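Local structure of monovalent Na+/H+ antiporter subunit A (Dietzia sp. DQ12-45-1b, 7D3U) at residues 66-71 with 120-125; 70-75 with 250-255. The protein is a membrane subunit of a six-chain Mrp complex and probably takes part in exchanging sodium ions for protons across the cell membrane. One frame throughout, in Å; residues are numbered along the deposited sequence.

Contact 1 (66-71 with 120-125); sequences RLSLDP and LADDVV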
# COMPACT_ATOMS: atom_id res chain seq x y z
N ARG B 66 -39.88 -4.70 -1.73
CA ARG B 66 -41.23 -4.68 -2.29
C ARG B 66 -41.59 -6.10 -2.71
O ARG B 66 -41.09 -6.60 -3.72
CB ARG B 66 -41.31 -3.71 -3.47
CG ARG B 66 -42.64 -3.71 -4.20
CD ARG B 66 -42.65 -2.62 -5.26
NE ARG B 66 -43.64 -2.86 -6.29
CZ ARG B 66 -44.77 -2.17 -6.42
NH1 ARG B 66 -45.04 -1.19 -5.57
NH2 ARG B 66 -45.62 -2.46 -7.39
N LEU B 67 -42.46 -6.74 -1.94
CA LEU B 67 -42.90 -8.09 -2.22
C LEU B 67 -44.26 -8.07 -2.91
O LEU B 67 -45.16 -7.32 -2.51
CB LEU B 67 -42.99 -8.92 -0.94
CG LEU B 67 -41.87 -8.73 0.09
CD1 LEU B 67 -42.10 -9.65 1.26
CD2 LEU B 67 -40.51 -8.98 -0.53
N SER B 68 -44.41 -8.89 -3.94
CA SER B 68 -45.67 -9.03 -4.66
C SER B 68 -46.03 -10.50 -4.74
O SER B 68 -45.16 -11.37 -4.78
CB SER B 68 -45.59 -8.43 -6.06
OG SER B 68 -46.55 -9.02 -6.92
N LEU B 69 -47.33 -10.77 -4.77
CA LEU B 69 -47.86 -12.13 -4.74
C LEU B 69 -48.78 -12.36 -5.93
O LEU B 69 -49.89 -12.87 -5.80
CB LEU B 69 -48.57 -12.40 -3.42
CG LEU B 69 -49.25 -13.76 -3.21
CD1 LEU B 69 -48.24 -14.87 -3.25
CD2 LEU B 69 -50.00 -13.78 -1.90
N ASP B 70 -48.33 -11.97 -7.13
CA ASP B 70 -49.07 -12.28 -8.34
C ASP B 70 -49.26 -13.79 -8.45
O ASP B 70 -48.49 -14.56 -7.89
CB ASP B 70 -48.34 -11.72 -9.56
CG ASP B 70 -46.90 -12.20 -9.65
OD1 ASP B 70 -46.35 -12.61 -8.61
OD2 ASP B 70 -46.33 -12.15 -10.76
N PRO B 71 -50.30 -14.23 -9.17
CA PRO B 71 -50.66 -15.66 -9.14
C PRO B 71 -49.52 -16.61 -9.48
O PRO B 71 -49.50 -17.74 -8.97
CB PRO B 71 -51.80 -15.75 -10.16
CG PRO B 71 -52.41 -14.40 -10.13
CD PRO B 71 -51.27 -13.44 -9.95
N LEU B 120 -41.43 -14.16 -4.11
CA LEU B 120 -42.16 -12.98 -3.64
C LEU B 120 -41.33 -11.72 -3.82
O LEU B 120 -41.12 -10.97 -2.88
CB LEU B 120 -42.56 -13.15 -2.19
CG LEU B 120 -43.63 -14.20 -1.90
CD1 LEU B 120 -44.02 -14.15 -0.44
CD2 LEU B 120 -44.83 -13.95 -2.78
N ALA B 121 -40.85 -11.46 -5.03
CA ALA B 121 -39.97 -10.33 -5.29
C ALA B 121 -40.56 -9.47 -6.40
O ALA B 121 -40.64 -9.91 -7.55
CB ALA B 121 -38.56 -10.80 -5.67
N ASP B 122 -40.98 -8.26 -6.04
CA ASP B 122 -41.42 -7.28 -7.03
C ASP B 122 -40.34 -6.27 -7.37
O ASP B 122 -40.47 -5.57 -8.38
CB ASP B 122 -42.66 -6.54 -6.53
CG ASP B 122 -43.49 -5.97 -7.67
OD1 ASP B 122 -43.33 -6.45 -8.81
OD2 ASP B 122 -44.30 -5.06 -7.42
N ASP B 123 -39.30 -6.18 -6.56
CA ASP B 123 -38.13 -5.38 -6.88
C ASP B 123 -37.06 -6.29 -7.47
O ASP B 123 -36.85 -7.41 -7.00
CB ASP B 123 -37.60 -4.67 -5.64
CG ASP B 123 -36.44 -3.75 -5.95
OD1 ASP B 123 -36.06 -3.66 -7.13
OD2 ASP B 123 -35.90 -3.12 -5.01
N VAL B 124 -36.38 -5.80 -8.51
CA VAL B 124 -35.39 -6.64 -9.17
C VAL B 124 -34.15 -6.80 -8.29
O VAL B 124 -33.49 -7.85 -8.32
CB VAL B 124 -35.05 -6.06 -10.56
CG1 VAL B 124 -34.28 -4.76 -10.43
CG2 VAL B 124 -34.29 -7.08 -11.39
N VAL B 125 -33.84 -5.80 -7.48
CA VAL B 125 -32.65 -5.89 -6.63
C VAL B 125 -32.87 -6.89 -5.50
O VAL B 125 -31.99 -7.69 -5.20
CB VAL B 125 -32.28 -4.49 -6.09
CG1 VAL B 125 -31.33 -4.62 -4.91
CG2 VAL B 125 -31.65 -3.67 -7.20
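The end of strand 63-68 runs roughly antiparallel to the linker that joins helix 102-119 to helix 124-142. The contact centres on Arg66 O, which accepts from Asp122 N at 2.9 Å in the carbonyl plane, with a weak second bond from Asp123 N. On the same residue the side chain, extended from CG to NE with CG anti to the backbone N, lies alongside Asp122 and points the same way. NE donates to Asp122 OD2 over 2.6 Å, a salt bridge joined by a weak bond from NH2; the donor sits above the carboxylate plane, and the two flat groups are turned only 28° apart. Ser68 CB closes on Asp122 CB at 3.5 Å, and Ser184 OG holds the other oxygen, OD1, so both carboxylate oxygens are engaged. An alanine in place of Arg66 removes the guanidinium and would probably leave the Asp122 carboxylate less firmly fixed. Packing is close around Leu120, whose CD2 meets Leu69 CD1 at 3.6 Å; the solvent side is where Arg66, alone among the touching residues, is partly exposed. Asp123, the N-cap of helix 124-142, accepts from Val125 N through OD1. Helix 2-23 covers Leu67, Leu69 and Leu120, helix 71-94 also borders Leu69 and Leu120, and strand 52-56 pairs with strand 63-68.

Contact 2 (70-75 with 250-255); sequences DPLARV and LLRFSE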
# COMPACT_ATOMS: atom_id res chain seq x y z
N ASP B 70 -48.33 -11.97 -7.13
CA ASP B 70 -49.07 -12.28 -8.34
C ASP B 70 -49.26 -13.79 -8.45
O ASP B 70 -48.49 -14.56 -7.89
CB ASP B 70 -48.34 -11.72 -9.56
CG ASP B 70 -46.90 -12.20 -9.65
OD1 ASP B 70 -46.35 -12.61 -8.61
OD2 ASP B 70 -46.33 -12.15 -10.76
N PRO B 71 -50.30 -14.23 -9.17
CA PRO B 71 -50.66 -15.66 -9.14
C PRO B 71 -49.52 -16.61 -9.48
O PRO B 71 -49.50 -17.74 -8.97
CB PRO B 71 -51.80 -15.75 -10.16
CG PRO B 71 -52.41 -14.40 -10.13
CD PRO B 71 -51.27 -13.44 -9.95
N LEU B 72 -48.58 -16.19 -10.32
CA LEU B 72 -47.39 -17.01 -10.55
C LEU B 72 -46.64 -17.24 -9.24
O LEU B 72 -46.27 -18.37 -8.91
CB LEU B 72 -46.48 -16.35 -11.58
CG LEU B 72 -45.06 -16.91 -11.65
CD1 LEU B 72 -45.08 -18.33 -12.19
CD2 LEU B 72 -44.19 -16.03 -12.52
N ALA B 73 -46.44 -16.17 -8.47
CA ALA B 73 -45.89 -16.33 -7.14
C ALA B 73 -46.83 -17.12 -6.24
O ALA B 73 -46.38 -17.93 -5.44
CB ALA B 73 -45.57 -14.97 -6.52
N ARG B 74 -48.14 -16.91 -6.37
CA ARG B 74 -49.06 -17.65 -5.51
C ARG B 74 -48.96 -19.15 -5.75
O ARG B 74 -49.29 -19.94 -4.86
CB ARG B 74 -50.50 -17.19 -5.73
CG ARG B 74 -51.41 -17.52 -4.56
CD ARG B 74 -52.87 -17.30 -4.89
NE ARG B 74 -53.67 -17.18 -3.68
CZ ARG B 74 -54.99 -17.24 -3.65
NH1 ARG B 74 -55.64 -17.12 -2.49
NH2 ARG B 74 -55.68 -17.41 -4.77
N VAL B 75 -48.51 -19.56 -6.93
CA VAL B 75 -48.29 -20.98 -7.19
C VAL B 75 -46.89 -21.41 -6.75
O VAL B 75 -46.71 -22.49 -6.19
CB VAL B 75 -48.54 -21.29 -8.68
CG1 VAL B 75 -48.07 -22.69 -9.02
CG2 VAL B 75 -50.01 -21.13 -9.01
N LEU B 250 -37.31 -17.45 -15.63
CA LEU B 250 -37.71 -17.47 -17.03
C LEU B 250 -39.21 -17.27 -17.19
O LEU B 250 -39.66 -16.74 -18.21
CB LEU B 250 -37.28 -18.79 -17.68
CG LEU B 250 -35.77 -18.99 -17.77
CD1 LEU B 250 -35.44 -20.18 -18.62
CD2 LEU B 250 -35.11 -17.74 -18.32
N LEU B 251 -40.00 -17.69 -16.21
CA LEU B 251 -41.45 -17.51 -16.28
C LEU B 251 -41.84 -16.07 -15.98
O LEU B 251 -42.76 -15.54 -16.60
CB LEU B 251 -42.14 -18.47 -15.32
CG LEU B 251 -42.68 -19.77 -15.92
CD1 LEU B 251 -42.93 -20.79 -14.83
CD2 LEU B 251 -43.94 -19.50 -16.70
N ARG B 252 -41.16 -15.44 -15.02
CA ARG B 252 -41.48 -14.06 -14.67
C ARG B 252 -41.12 -13.11 -15.80
O ARG B 252 -41.94 -12.30 -16.22
CB ARG B 252 -40.74 -13.67 -13.39
CG ARG B 252 -40.96 -12.23 -12.97
CD ARG B 252 -42.44 -11.92 -12.84
NE ARG B 252 -43.00 -12.48 -11.62
CZ ARG B 252 -43.21 -11.78 -10.50
NH1 ARG B 252 -42.91 -10.49 -10.46
NH2 ARG B 252 -43.73 -12.37 -9.44
N PHE B 253 -39.89 -13.21 -16.31
CA PHE B 253 -39.43 -12.32 -17.37
C PHE B 253 -40.00 -12.68 -18.73
O PHE B 253 -39.67 -12.00 -19.71
CB PHE B 253 -37.91 -12.33 -17.43
CG PHE B 253 -37.27 -11.39 -16.45
CD1 PHE B 253 -37.09 -10.06 -16.78
CD2 PHE B 253 -36.85 -11.83 -15.21
CE1 PHE B 253 -36.51 -9.19 -15.88
CE2 PHE B 253 -36.27 -10.97 -14.32
CZ PHE B 253 -36.10 -9.64 -14.65
N SER B 254 -40.84 -13.70 -18.83
CA SER B 254 -41.43 -14.06 -20.11
C SER B 254 -42.56 -13.12 -20.51
O SER B 254 -43.07 -13.25 -21.63
CB SER B 254 -41.94 -15.50 -20.07
OG SER B 254 -42.56 -15.84 -21.30
N GLU B 255 -42.96 -12.19 -19.65
CA GLU B 255 -43.97 -11.22 -20.03
C GLU B 255 -43.43 -10.21 -21.02
O GLU B 255 -44.16 -9.75 -21.91
CB GLU B 255 -44.51 -10.50 -18.80
CG GLU B 255 -45.52 -9.41 -19.11
CD GLU B 255 -46.33 -9.00 -17.89
OE1 GLU B 255 -45.87 -9.25 -16.76
OE2 GLU B 255 -47.43 -8.45 -18.07
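Asp70 sets OD2 over one face of the Arg252 guanidinium, 3.2 Å from Arg252 CZ. The two side chains reach toward each other tip to tip, and their flat ends stand nearly perpendicular, 82° apart. The salt bridge runs from Asp70 OD1 to Arg252 NH2, 2.8 Å long, and OD2 lies almost as near the same nitrogen at 2.9 Å. Arg252 gets there by bending: CG is anti to the backbone N, but chi2 and chi3 then fold the chain (55° and 76°). Asp70 instead holds CG in the crowded position between its backbone N and carbonyl carbon. This aspartate is also the N-cap residue of helix 71-94, and its carbonyl takes the first helical bond, from Arg74 N. The contact thus joins the start of helix 71-94 to the 250-255 part of the chain, on helix 243-252, within the antiporter-like helical bundle related to complex I subunits. The charged pair lies beside apolar side chains: Leu72 CD2 touches the guanidinium edge in its plane, 3.9 Å from Arg252 NE, and Ala73 CB approaches the edge near NH2. The negative charge of Asp70 would probably help stabilise the arginine cation in this buried setting. Further along, Leu72 CD1 meets Leu251 CD1 at 4.2 Å, and Leu251 continues the apolar layer onto Met315 and Ile319 of helix 312-341.

Overall arrangement
From the N terminus, helices 2-23 and 29-45 and strand 52-56 come first, and contact 1 begins on strand 63-68. It closes the shorter loop, which runs through helices 71-94 and 102-119 and returns at the linker before helix 124-142. Contact 2 sets out from the overlapping range, sharing Asp70 and Pro71, and closes a far longer loop that ends at helix 243-252. Contact 1 starts slightly earlier and closes first, so the loops overlap without strict nesting. The turn into helix 71-94 belongs to both ranges, linking the strand hairpin and the 120-125 linker to the antiporter-like bundle. The centres are 10 Å apart, and Leu120 CD2 packs on Ala73 CB at 4.0 Å.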